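Local coordinates for benzoate 1,2-dioxygenase beta subunit (Burkholderia mallei ATCC 23344, PDB 3E99), which forms the small beta subunit of a ring-hydroxylating enzyme that dioxygenates benzoate to a cis-diol, probably in a structural rather than catalytic role, at residues Y15-L20 with D27-C32; E70-R75 with I159-I164; S130-D135 with V144-V149. One frame throughout, in Å; residues are numbered along the deposited sequence.

Contact 1 (Y15-L20 with D27-C32)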
loop_
_atom_site.group_PDB
_atom_site.type_symbol
_atom_site.label_atom_id
_atom_site.label_comp_id
_atom_site.label_asym_id
_atom_site.label_seq_id
_atom_site.Cartn_x
_atom_site.Cartn_y
_atom_site.Cartn_z
ATOM N N TYR A 15 -7.224 5.204 -8.352
ATOM C CA TYR A 15 -5.842 5.283 -8.750
ATOM C C TYR A 15 -5.670 6.449 -9.722
ATOM O O TYR A 15 -4.712 7.170 -9.631
ATOM C CB TYR A 15 -5.337 3.979 -9.373
ATOM C CG TYR A 15 -5.469 2.749 -8.454
ATOM C CD1 TYR A 15 -5.682 2.875 -7.073
ATOM C CD2 TYR A 15 -5.427 1.488 -8.981
ATOM C CE1 TYR A 15 -5.785 1.773 -6.246
ATOM C CE2 TYR A 15 -5.555 0.362 -8.178
ATOM C CZ TYR A 15 -5.740 0.511 -6.809
ATOM O OH TYR A 15 -5.871 -0.628 -6.058
ATOM N N ARG A 16 -6.602 6.609 -10.666
ATOM C CA ARG A 16 -6.520 7.695 -11.628
ATOM C C ARG A 16 -6.628 9.049 -10.934
ATOM O O ARG A 16 -5.816 9.936 -11.175
ATOM C CB ARG A 16 -7.637 7.578 -12.681
ATOM C CG ARG A 16 -7.657 8.757 -13.622
ATOM C CD ARG A 16 -8.358 8.496 -14.951
ATOM N NE ARG A 16 -8.078 9.652 -15.801
ATOM C CZ ARG A 16 -8.844 10.726 -15.914
ATOM N NH1 ARG A 16 -10.024 10.805 -15.301
ATOM N NH2 ARG A 16 -8.435 11.715 -16.679
ATOM N N GLU A 17 -7.650 9.207 -10.087
ATOM C CA GLU A 17 -7.856 10.472 -9.386
ATOM C C GLU A 17 -6.610 10.923 -8.637
ATOM O O GLU A 17 -6.150 12.055 -8.789
ATOM C CB GLU A 17 -9.083 10.407 -8.492
ATOM C CG GLU A 17 -9.437 11.717 -7.791
ATOM C CD GLU A 17 -9.145 11.717 -6.311
ATOM O OE1 GLU A 17 -9.283 10.659 -5.647
ATOM O OE2 GLU A 17 -8.737 12.777 -5.790
ATOM N N SER A 18 -6.025 10.017 -7.878
ATOM C CA SER A 18 -4.810 10.319 -7.116
ATOM C C SER A 18 -3.587 10.529 -8.024
ATOM O O SER A 18 -2.743 11.386 -7.725
ATOM C CB SER A 18 -4.570 9.259 -6.009
ATOM O OG SER A 18 -4.486 7.977 -6.555
ATOM N N ARG A 19 -3.495 9.799 -9.139
ATOM C CA ARG A 19 -2.452 10.032 -10.130
ATOM C C ARG A 19 -2.501 11.451 -10.695
ATOM O O ARG A 19 -1.450 12.087 -10.934
ATOM C CB ARG A 19 -2.519 9.022 -11.297
ATOM C CG ARG A 19 -1.554 9.331 -12.440
ATOM C CD ARG A 19 -1.415 8.178 -13.375
ATOM N NE ARG A 19 -2.685 7.615 -13.772
ATOM C CZ ARG A 19 -3.509 8.132 -14.674
ATOM N NH1 ARG A 19 -3.223 9.254 -15.293
ATOM N NH2 ARG A 19 -4.614 7.490 -14.997
ATOM N N LEU A 20 -3.707 11.967 -10.928
ATOM C CA LEU A 20 -3.811 13.309 -11.497
ATOM C C LEU A 20 -3.213 14.377 -10.544
ATOM O O LEU A 20 -2.622 15.357 -11.008
ATOM C CB LEU A 20 -5.253 13.617 -11.916
ATOM C CG LEU A 20 -5.742 12.680 -13.032
ATOM C CD1 LEU A 20 -7.223 12.901 -13.300
ATOM C CD2 LEU A 20 -4.920 12.784 -14.322
ATOM N N ASP A 27 -6.502 20.423 -13.881
ATOM C CA ASP A 27 -7.804 20.477 -14.552
ATOM C C ASP A 27 -8.436 19.107 -14.735
ATOM O O ASP A 27 -9.623 18.939 -14.517
ATOM C CB ASP A 27 -7.705 21.196 -15.906
ATOM C CG ASP A 27 -7.271 22.630 -15.770
ATOM O OD1 ASP A 27 -7.332 23.172 -14.644
ATOM O OD2 ASP A 27 -6.883 23.215 -16.797
ATOM N N ALA A 28 -7.656 18.131 -15.155
ATOM C CA ALA A 28 -8.142 16.737 -15.258
ATOM C C ALA A 28 -8.606 16.189 -13.891
ATOM O O ALA A 28 -9.637 15.490 -13.782
ATOM C CB ALA A 28 -7.045 15.845 -15.867
ATOM N N TRP A 29 -7.844 16.508 -12.860
ATOM C CA TRP A 29 -8.184 16.164 -11.487
ATOM C C TRP A 29 -9.547 16.744 -11.072
ATOM O O TRP A 29 -10.364 16.042 -10.507
ATOM C CB TRP A 29 -7.107 16.615 -10.512
ATOM C CG TRP A 29 -7.470 16.277 -9.066
ATOM C CD1 TRP A 29 -7.466 15.045 -8.461
ATOM C CD2 TRP A 29 -7.951 17.205 -8.091
ATOM N NE1 TRP A 29 -7.882 15.156 -7.157
ATOM C CE2 TRP A 29 -8.203 16.473 -6.908
ATOM C CE3 TRP A 29 -8.163 18.590 -8.095
ATOM C CZ2 TRP A 29 -8.645 17.076 -5.734
ATOM C CZ3 TRP A 29 -8.655 19.210 -6.929
ATOM C CH2 TRP A 29 -8.906 18.422 -5.751
ATOM N N LEU A 30 -9.758 18.034 -11.311
ATOM C CA LEU A 30 -11.019 18.667 -10.980
ATOM C C LEU A 30 -12.143 17.975 -11.674
ATOM O O LEU A 30 -13.228 17.914 -11.125
ATOM C CB LEU A 30 -11.027 20.168 -11.348
ATOM C CG LEU A 30 -10.223 21.052 -10.397
ATOM C CD1 LEU A 30 -9.824 22.410 -11.044
ATOM C CD2 LEU A 30 -10.909 21.218 -9.035
ATOM N N ASP A 31 -11.909 17.479 -12.889
ATOM C CA ASP A 31 -12.977 16.786 -13.621
ATOM C C ASP A 31 -13.346 15.423 -13.066
ATOM O O ASP A 31 -14.301 14.831 -13.540
ATOM C CB ASP A 31 -12.639 16.641 -15.102
ATOM C CG ASP A 31 -12.952 17.892 -15.895
ATOM O OD1 ASP A 31 -13.810 18.705 -15.456
ATOM O OD2 ASP A 31 -12.323 18.043 -16.960
ATOM N N CYS A 32 -12.628 14.936 -12.058
ATOM C CA CYS A 32 -13.042 13.716 -11.354
ATOM C C CYS A 32 -14.104 14.014 -10.320
ATOM O O CYS A 32 -14.623 13.061 -9.696
ATOM C CB CYS A 32 -11.846 13.056 -10.627
ATOM S SG CYS A 32 -10.538 12.533 -11.721
HETATM O O HOH W 1 -10.342 13.707 -15.675
#
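Leu20 of helix 7-22 packs against Ala28, Trp29 and Cys32 in a buried contact between two successive helices, 7-22 and 26-30, that belong to the helical layer lying over the curved sheet of this NTF2-like fold. The two backbone segments come nearest at Leu20 and Trp29, whose CA atoms are 5.2 Å apart, and their CB atoms touch at 3.8 Å. The branch that does most of the packing is CD1 of Leu20: it lies against the Ala28 carbonyl and 3.7 Å from SG of Cys32. That sulfur also approaches the base of the Glu17 side chain, so it touches both Leu20 and Glu17.

One direct hydrogen bond crosses the interface. With its CG anti to the backbone N (chi1 -176°), the Glu17 side chain runs beside the indole of Trp29, both pointing the same way. NE1 of Trp29 gives its proton to OE2 of Glu17 at 2.9 Å, with an angle of 153° at the hydrogen, and meets the anti lone pair of that oxygen. The oxygen stands slightly out of the indole plane. Nearby, the backbone O of Glu17 lies in that plane, 3.3 Å from CD1 of Trp29. On the more exposed side, a water links NH2 of Arg16 to the Ala28 carbonyl O, but the arginine has two modelled conformers and this bridge is less certain.

Beyond the pair, Tyr33 OH also bonds to OE2 of Glu17 and Tyr132 OH to OE1, while Arg19 forms a salt bridge with Glu98 of a second subunit. A buried carboxylate thus has hydrogen-bond partners at both oxygens, the indole N-H and two tyrosine hydroxyls, an environment that would be expected to stabilise its ionised form.

Contact 2 (E70-R75 with I159-I164)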
loop_
_atom_site.group_PDB
_atom_site.type_symbol
_atom_site.label_atom_id
_atom_site.label_comp_id
_atom_site.label_asym_id
_atom_site.label_seq_id
_atom_site.Cartn_x
_atom_site.Cartn_y
_atom_site.Cartn_z
ATOM N N GLU A 70 -11.946 24.506 -7.112
ATOM C CA GLU A 70 -11.457 25.208 -8.314
ATOM C C GLU A 70 -10.622 26.378 -7.877
ATOM O O GLU A 70 -9.543 26.642 -8.410
ATOM C CB GLU A 70 -12.620 25.678 -9.187
ATOM C CG GLU A 70 -13.414 24.510 -9.866
ATOM C CD GLU A 70 -14.786 24.915 -10.307
ATOM O OE1 GLU A 70 -14.973 26.077 -10.693
ATOM O OE2 GLU A 70 -15.698 24.076 -10.258
ATOM N N ASP A 71 -11.127 27.131 -6.914
ATOM C CA ASP A 71 -10.366 28.283 -6.440
ATOM C C ASP A 71 -9.042 27.856 -5.802
ATOM O O ASP A 71 -8.040 28.515 -5.951
ATOM C CB ASP A 71 -11.184 29.121 -5.472
ATOM C CG ASP A 71 -12.492 29.619 -6.093
ATOM O OD1 ASP A 71 -12.568 29.864 -7.329
ATOM O OD2 ASP A 71 -13.453 29.780 -5.332
ATOM N N ARG A 72 -9.056 26.768 -5.067
ATOM C CA ARG A 72 -7.841 26.289 -4.437
ATOM C C ARG A 72 -6.826 25.846 -5.497
ATOM O O ARG A 72 -5.639 26.112 -5.363
ATOM C CB ARG A 72 -8.158 25.155 -3.479
ATOM C CG ARG A 72 -7.027 24.814 -2.545
ATOM C CD ARG A 72 -7.461 23.712 -1.567
ATOM N NE ARG A 72 -7.940 24.248 -0.290
ATOM C CZ ARG A 72 -7.321 24.102 0.882
ATOM N NH1 ARG A 72 -6.159 23.466 0.980
ATOM N NH2 ARG A 72 -7.862 24.626 1.974
ATOM N N VAL A 73 -7.296 25.181 -6.541
ATOM C CA VAL A 73 -6.416 24.804 -7.668
ATOM C C VAL A 73 -5.843 26.058 -8.329
ATOM O O VAL A 73 -4.680 26.066 -8.712
ATOM C CB VAL A 73 -7.169 23.898 -8.694
ATOM C CG1 VAL A 73 -6.517 23.939 -10.070
ATOM C CG2 VAL A 73 -7.328 22.475 -8.167
ATOM N N PHE A 74 -6.637 27.124 -8.459
ATOM C CA PHE A 74 -6.141 28.374 -9.000
ATOM C C PHE A 74 -4.983 28.871 -8.136
ATOM O O PHE A 74 -3.978 29.290 -8.676
ATOM C CB PHE A 74 -7.211 29.496 -9.087
ATOM C CG PHE A 74 -6.784 30.642 -9.999
ATOM C CD1 PHE A 74 -6.030 31.712 -9.520
ATOM C CD2 PHE A 74 -7.095 30.597 -11.346
ATOM C CE1 PHE A 74 -5.622 32.694 -10.353
ATOM C CE2 PHE A 74 -6.709 31.584 -12.195
ATOM C CZ PHE A 74 -5.977 32.642 -11.711
ATOM N N ARG A 75 -5.141 28.842 -6.796
ATOM C CA ARG A 75 -4.058 29.282 -5.882
ATOM C C ARG A 75 -2.783 28.433 -6.060
ATOM O O ARG A 75 -1.673 28.961 -6.084
ATOM C CB ARG A 75 -4.491 29.279 -4.392
ATOM C CG ARG A 75 -3.348 29.748 -3.442
ATOM C CD ARG A 75 -3.638 29.616 -1.914
ATOM N NE ARG A 75 -4.149 28.301 -1.476
ATOM C CZ ARG A 75 -3.482 27.129 -1.470
ATOM N NH1 ARG A 75 -2.235 27.009 -1.913
ATOM N NH2 ARG A 75 -4.100 26.036 -1.025
ATOM N N ILE A 159 -0.677 21.098 5.005
ATOM C CA ILE A 159 -1.257 20.086 4.165
ATOM C C ILE A 159 -2.090 20.783 3.128
ATOM O O ILE A 159 -2.801 21.720 3.413
ATOM C CB ILE A 159 -2.092 19.052 5.009
ATOM C CG1 ILE A 159 -2.304 17.767 4.236
ATOM C CG2 ILE A 159 -3.427 19.599 5.409
ATOM C CD1 ILE A 159 -2.671 16.578 5.101
ATOM N N ASP A 160 -2.012 20.311 1.901
ATOM C CA ASP A 160 -2.889 20.811 0.863
ATOM C C ASP A 160 -3.575 19.666 0.179
ATOM O O ASP A 160 -3.276 18.503 0.457
ATOM C CB ASP A 160 -2.069 21.615 -0.124
ATOM C CG ASP A 160 -2.848 22.786 -0.720
ATOM O OD1 ASP A 160 -4.087 22.714 -0.811
ATOM O OD2 ASP A 160 -2.211 23.782 -1.088
ATOM N N ILE A 161 -4.484 20.007 -0.735
ATOM C CA ILE A 161 -5.288 19.032 -1.448
ATOM C C ILE A 161 -4.497 17.995 -2.243
ATOM O O ILE A 161 -4.971 16.882 -2.473
ATOM C CB ILE A 161 -6.364 19.733 -2.346
ATOM C CG1 ILE A 161 -5.743 20.693 -3.354
ATOM C CG2 ILE A 161 -7.350 20.474 -1.494
ATOM C CD1 ILE A 161 -6.800 21.289 -4.259
ATOM N N TYR A 162 -3.278 18.342 -2.661
ATOM C CA TYR A 162 -2.452 17.376 -3.413
ATOM C C TYR A 162 -1.761 16.335 -2.538
ATOM O O TYR A 162 -1.055 15.448 -3.052
ATOM C CB TYR A 162 -1.454 18.091 -4.293
ATOM C CG TYR A 162 -0.609 19.109 -3.602
ATOM C CD1 TYR A 162 0.556 18.744 -2.925
ATOM C CD2 TYR A 162 -0.923 20.452 -3.667
ATOM C CE1 TYR A 162 1.352 19.695 -2.297
ATOM C CE2 TYR A 162 -0.115 21.404 -3.048
ATOM C CZ TYR A 162 0.991 21.023 -2.362
ATOM O OH TYR A 162 1.747 22.004 -1.799
ATOM N N HIS A 163 -1.932 16.441 -1.223
ATOM C CA HIS A 163 -1.393 15.455 -0.271
ATOM C C HIS A 163 -2.391 14.386 0.141
ATOM O O HIS A 163 -2.004 13.416 0.797
ATOM C CB HIS A 163 -0.973 16.106 1.021
ATOM C CG HIS A 163 0.206 16.988 0.910
ATOM N ND1 HIS A 163 0.141 18.325 1.205
ATOM C CD2 HIS A 163 1.492 16.732 0.569
ATOM C CE1 HIS A 163 1.334 18.868 1.034
ATOM N NE2 HIS A 163 2.178 17.919 0.670
ATOM N N ILE A 164 -3.652 14.561 -0.256
ATOM C CA ILE A 164 -4.775 13.759 0.232
ATOM C C ILE A 164 -5.677 13.355 -0.893
ATOM O O ILE A 164 -6.820 12.913 -0.615
ATOM C CB ILE A 164 -5.572 14.520 1.339
ATOM C CG1 ILE A 164 -6.136 15.822 0.759
ATOM C CG2 ILE A 164 -4.647 14.820 2.503
ATOM C CD1 ILE A 164 -6.857 16.729 1.723
ATOM O OXT ILE A 164 -5.317 13.469 -2.106
#
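Asp160 meets Arg72 and Arg75 in a salt-bridge network that attaches the C-terminal segment to helix 66-82 of the NTF2-like fold. The buried apolar part centres on Ile161. Its CD1 is 4.1 Å from CG2 of Val73, the two side chains crossing at about a right angle, and Trp29, Ile61 and Ile76 also pack on it. The aliphatic part of Arg72 slides past Ile161 in the opposite direction; packing is closest here, with CD of Arg72 3.2 Å from CG2 of Ile161, though Arg72 is modelled in two conformers and this approach rests on one.

On the more exposed side the contact is carried by charged groups, the arginines partly exposed and Asp160 buried. Arg75 reaches Asp160 tip to tip, guanidinium and carboxylate nearly coplanar: NH2 bonds to OD2 at 2.9 Å with an angle of 163° at the hydrogen, and Glu79 pairs with NH1. Arg72, with the same caveat, comes from above the carboxylate plane instead, its NH1 2.8 Å from OD1 of Asp160, while its NE bonds to Tyr63. The carboxylate is steadied from its own chain as well, because the backbone N of Ile161 donates to OD1. The backbone N of Asp160 points almost straight at ND1 of His163, 3.0 Å away in the imidazole plane.

Contact 3 (S130-D135 with V144-V149)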
loop_
_atom_site.group_PDB
_atom_site.type_symbol
_atom_site.label_atom_id
_atom_site.label_comp_id
_atom_site.label_asym_id
_atom_site.label_seq_id
_atom_site.Cartn_x
_atom_site.Cartn_y
_atom_site.Cartn_z
ATOM N N SER A 130 -10.196 7.648 4.177
ATOM C CA SER A 130 -11.106 8.449 3.406
ATOM C C SER A 130 -12.351 7.657 3.079
ATOM O O SER A 130 -12.283 6.417 3.013
ATOM C CB SER A 130 -10.420 8.946 2.113
ATOM O OG SER A 130 -9.506 9.969 2.424
ATOM N N ARG A 131 -13.478 8.381 2.958
ATOM C CA ARG A 131 -14.732 7.877 2.445
ATOM C C ARG A 131 -15.131 8.673 1.211
ATOM O O ARG A 131 -15.185 9.896 1.214
ATOM C CB ARG A 131 -15.843 7.935 3.515
ATOM C CG ARG A 131 -17.146 7.357 3.055
ATOM C CD ARG A 131 -18.178 7.211 4.185
ATOM N NE ARG A 131 -17.782 6.145 5.108
ATOM C CZ ARG A 131 -17.278 6.332 6.342
ATOM N NH1 ARG A 131 -17.129 7.542 6.847
ATOM N NH2 ARG A 131 -16.930 5.280 7.063
ATOM N N TYR A 132 -15.373 7.966 0.121
ATOM C CA TYR A 132 -15.836 8.579 -1.116
ATOM C C TYR A 132 -17.241 8.057 -1.475
ATOM O O TYR A 132 -17.499 6.870 -1.359
ATOM C CB TYR A 132 -14.911 8.221 -2.268
ATOM C CG TYR A 132 -13.636 9.005 -2.464
ATOM C CD1 TYR A 132 -12.921 9.533 -1.397
ATOM C CD2 TYR A 132 -13.043 9.041 -3.741
ATOM C CE1 TYR A 132 -11.717 10.200 -1.615
ATOM C CE2 TYR A 132 -11.820 9.647 -3.957
ATOM C CZ TYR A 132 -11.171 10.244 -2.910
ATOM O OH TYR A 132 -9.963 10.866 -3.151
ATOM N N ALA A 133 -18.127 8.950 -1.918
ATOM C CA ALA A 133 -19.306 8.577 -2.711
ATOM C C ALA A 133 -19.045 9.013 -4.137
ATOM O O ALA A 133 -18.733 10.191 -4.381
ATOM C CB ALA A 133 -20.565 9.259 -2.179
ATOM N N ILE A 134 -19.178 8.080 -5.072
ATOM C CA ILE A 134 -18.802 8.304 -6.456
ATOM C C ILE A 134 -19.978 7.935 -7.357
ATOM O O ILE A 134 -20.482 6.819 -7.277
ATOM C CB ILE A 134 -17.604 7.432 -6.868
ATOM C CG1 ILE A 134 -16.415 7.617 -5.935
ATOM C CG2 ILE A 134 -17.204 7.742 -8.298
ATOM C CD1 ILE A 134 -15.461 6.437 -5.930
ATOM N N ASP A 135 -20.361 8.867 -8.225
ATOM C CA ASP A 135 -21.440 8.692 -9.190
ATOM C C ASP A 135 -20.914 8.103 -10.492
ATOM O O ASP A 135 -20.095 8.729 -11.209
ATOM C CB ASP A 135 -22.090 10.054 -9.454
ATOM C CG ASP A 135 -23.240 9.988 -10.456
ATOM O OD1 ASP A 135 -23.678 8.887 -10.871
ATOM O OD2 ASP A 135 -23.698 11.072 -10.819
ATOM N N VAL A 144 -19.018 12.610 -5.697
ATOM C CA VAL A 144 -20.154 13.391 -5.155
ATOM C C VAL A 144 -19.821 13.876 -3.743
ATOM O O VAL A 144 -20.206 14.968 -3.349
ATOM C CB VAL A 144 -21.428 12.534 -5.090
ATOM C CG1 VAL A 144 -22.498 13.270 -4.333
ATOM C CG2 VAL A 144 -21.899 12.182 -6.497
ATOM N N SER A 145 -19.049 13.091 -2.997
ATOM C CA SER A 145 -18.623 13.476 -1.649
ATOM C C SER A 145 -17.270 12.847 -1.287
ATOM O O SER A 145 -17.051 11.677 -1.536
ATOM C CB SER A 145 -19.694 13.062 -0.619
ATOM O OG SER A 145 -19.159 12.938 0.702
ATOM N N LYS A 146 -16.370 13.650 -0.709
ATOM C CA LYS A 146 -15.105 13.201 -0.180
ATOM C C LYS A 146 -14.927 13.643 1.276
ATOM O O LYS A 146 -15.032 14.813 1.620
ATOM C CB LYS A 146 -13.959 13.678 -1.061
ATOM C CG LYS A 146 -12.556 13.434 -0.488
ATOM C CD LYS A 146 -11.566 13.535 -1.564
ATOM C CE LYS A 146 -10.121 13.531 -1.009
ATOM N NZ LYS A 146 -9.145 13.374 -2.160
ATOM N N TYR A 147 -14.650 12.656 2.131
ATOM C CA TYR A 147 -14.427 12.832 3.542
ATOM C C TYR A 147 -13.063 12.222 3.839
ATOM O O TYR A 147 -12.815 11.054 3.491
ATOM C CB TYR A 147 -15.498 12.056 4.301
ATOM C CG TYR A 147 -15.331 12.006 5.790
ATOM C CD1 TYR A 147 -15.653 13.100 6.576
ATOM C CD2 TYR A 147 -14.896 10.847 6.414
ATOM C CE1 TYR A 147 -15.545 13.052 7.940
ATOM C CE2 TYR A 147 -14.775 10.790 7.788
ATOM C CZ TYR A 147 -15.098 11.889 8.548
ATOM O OH TYR A 147 -14.979 11.814 9.926
ATOM N N VAL A 148 -12.201 13.004 4.472
ATOM C CA VAL A 148 -10.818 12.625 4.711
ATOM C C VAL A 148 -10.504 12.813 6.165
ATOM O O VAL A 148 -10.624 13.920 6.685
ATOM C CB VAL A 148 -9.819 13.505 3.935
ATOM C CG1 VAL A 148 -8.366 13.054 4.223
ATOM C CG2 VAL A 148 -10.093 13.495 2.472
ATOM N N VAL A 149 -10.080 11.745 6.796
ATOM C CA VAL A 149 -9.539 11.738 8.157
ATOM C C VAL A 149 -8.006 11.665 8.100
ATOM O O VAL A 149 -7.404 10.633 7.693
ATOM C CB VAL A 149 -10.167 10.552 8.939
ATOM C CG1 VAL A 149 -9.622 10.419 10.380
ATOM C CG2 VAL A 149 -11.682 10.733 8.933
HETATM O O HOH W 2 -17.996 10.920 1.613
#
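Arg131 and Tyr147 form a hydrogen-bonded pair in the antiparallel hairpin of strands 122-135 and 142-150, within the curved sheet of the NTF2-like fold. Arg131 N donates to Tyr147 O at 2.8 Å, and Tyr147 N returns the bond to Arg131 O at 3.0 Å; that carbonyl also accepts from a water. Two residues on, Ala133 N is satisfied by Ser145 O. Ala133 O takes two donors, Val144 N at 2.8 Å and Ser145 N at 3.2 Å, which marks a classic beta bulge.

On the other strand face from Tyr147, Arg131 and Ala133, the non-hydrogen-bonded pair Tyr132 and Lys146 put their side chains on the same buried face. Arg131 itself pairs with Glu100 through NE, while its guanidinium and the Tyr147 ring cross with planes 24° apart. Farther along, Asp135 bonds to Ser137 and Arg34. Lys146, fully extended, runs beside the phenol with CD 3.3 Å from CE1 of Tyr132. Its ammonium is satisfied by three oxygens, Tyr132 OH, Tyr33 OH and the terminal carboxylate O of Ile164, and Tyr132 OH bonds in turn to Glu17. Across the hairpin, Lys146 NZ donates to Tyr132 OH at 2.8 Å.

How the contacts relate
Followed from the N terminus, the chain first closes contact 1, where a short connection brings helix 26-30 back onto helix 7-22. Contact 2 opens later, on helix 66-82, and closes only at the C terminus, after 83 intervening residues that hold most of the sheet. The hairpin of contact 3 falls wholly within that span, and contact 1 precedes both. In space the three adjoin. Trp29 and Leu30 pack on Val73, joining contacts 1 and 2 in the helical layer; contacts 1 and 3 meet through polar side chains, tying that layer to the sheet; and the chain end in contact 2 comes back to the hairpin of contact 3.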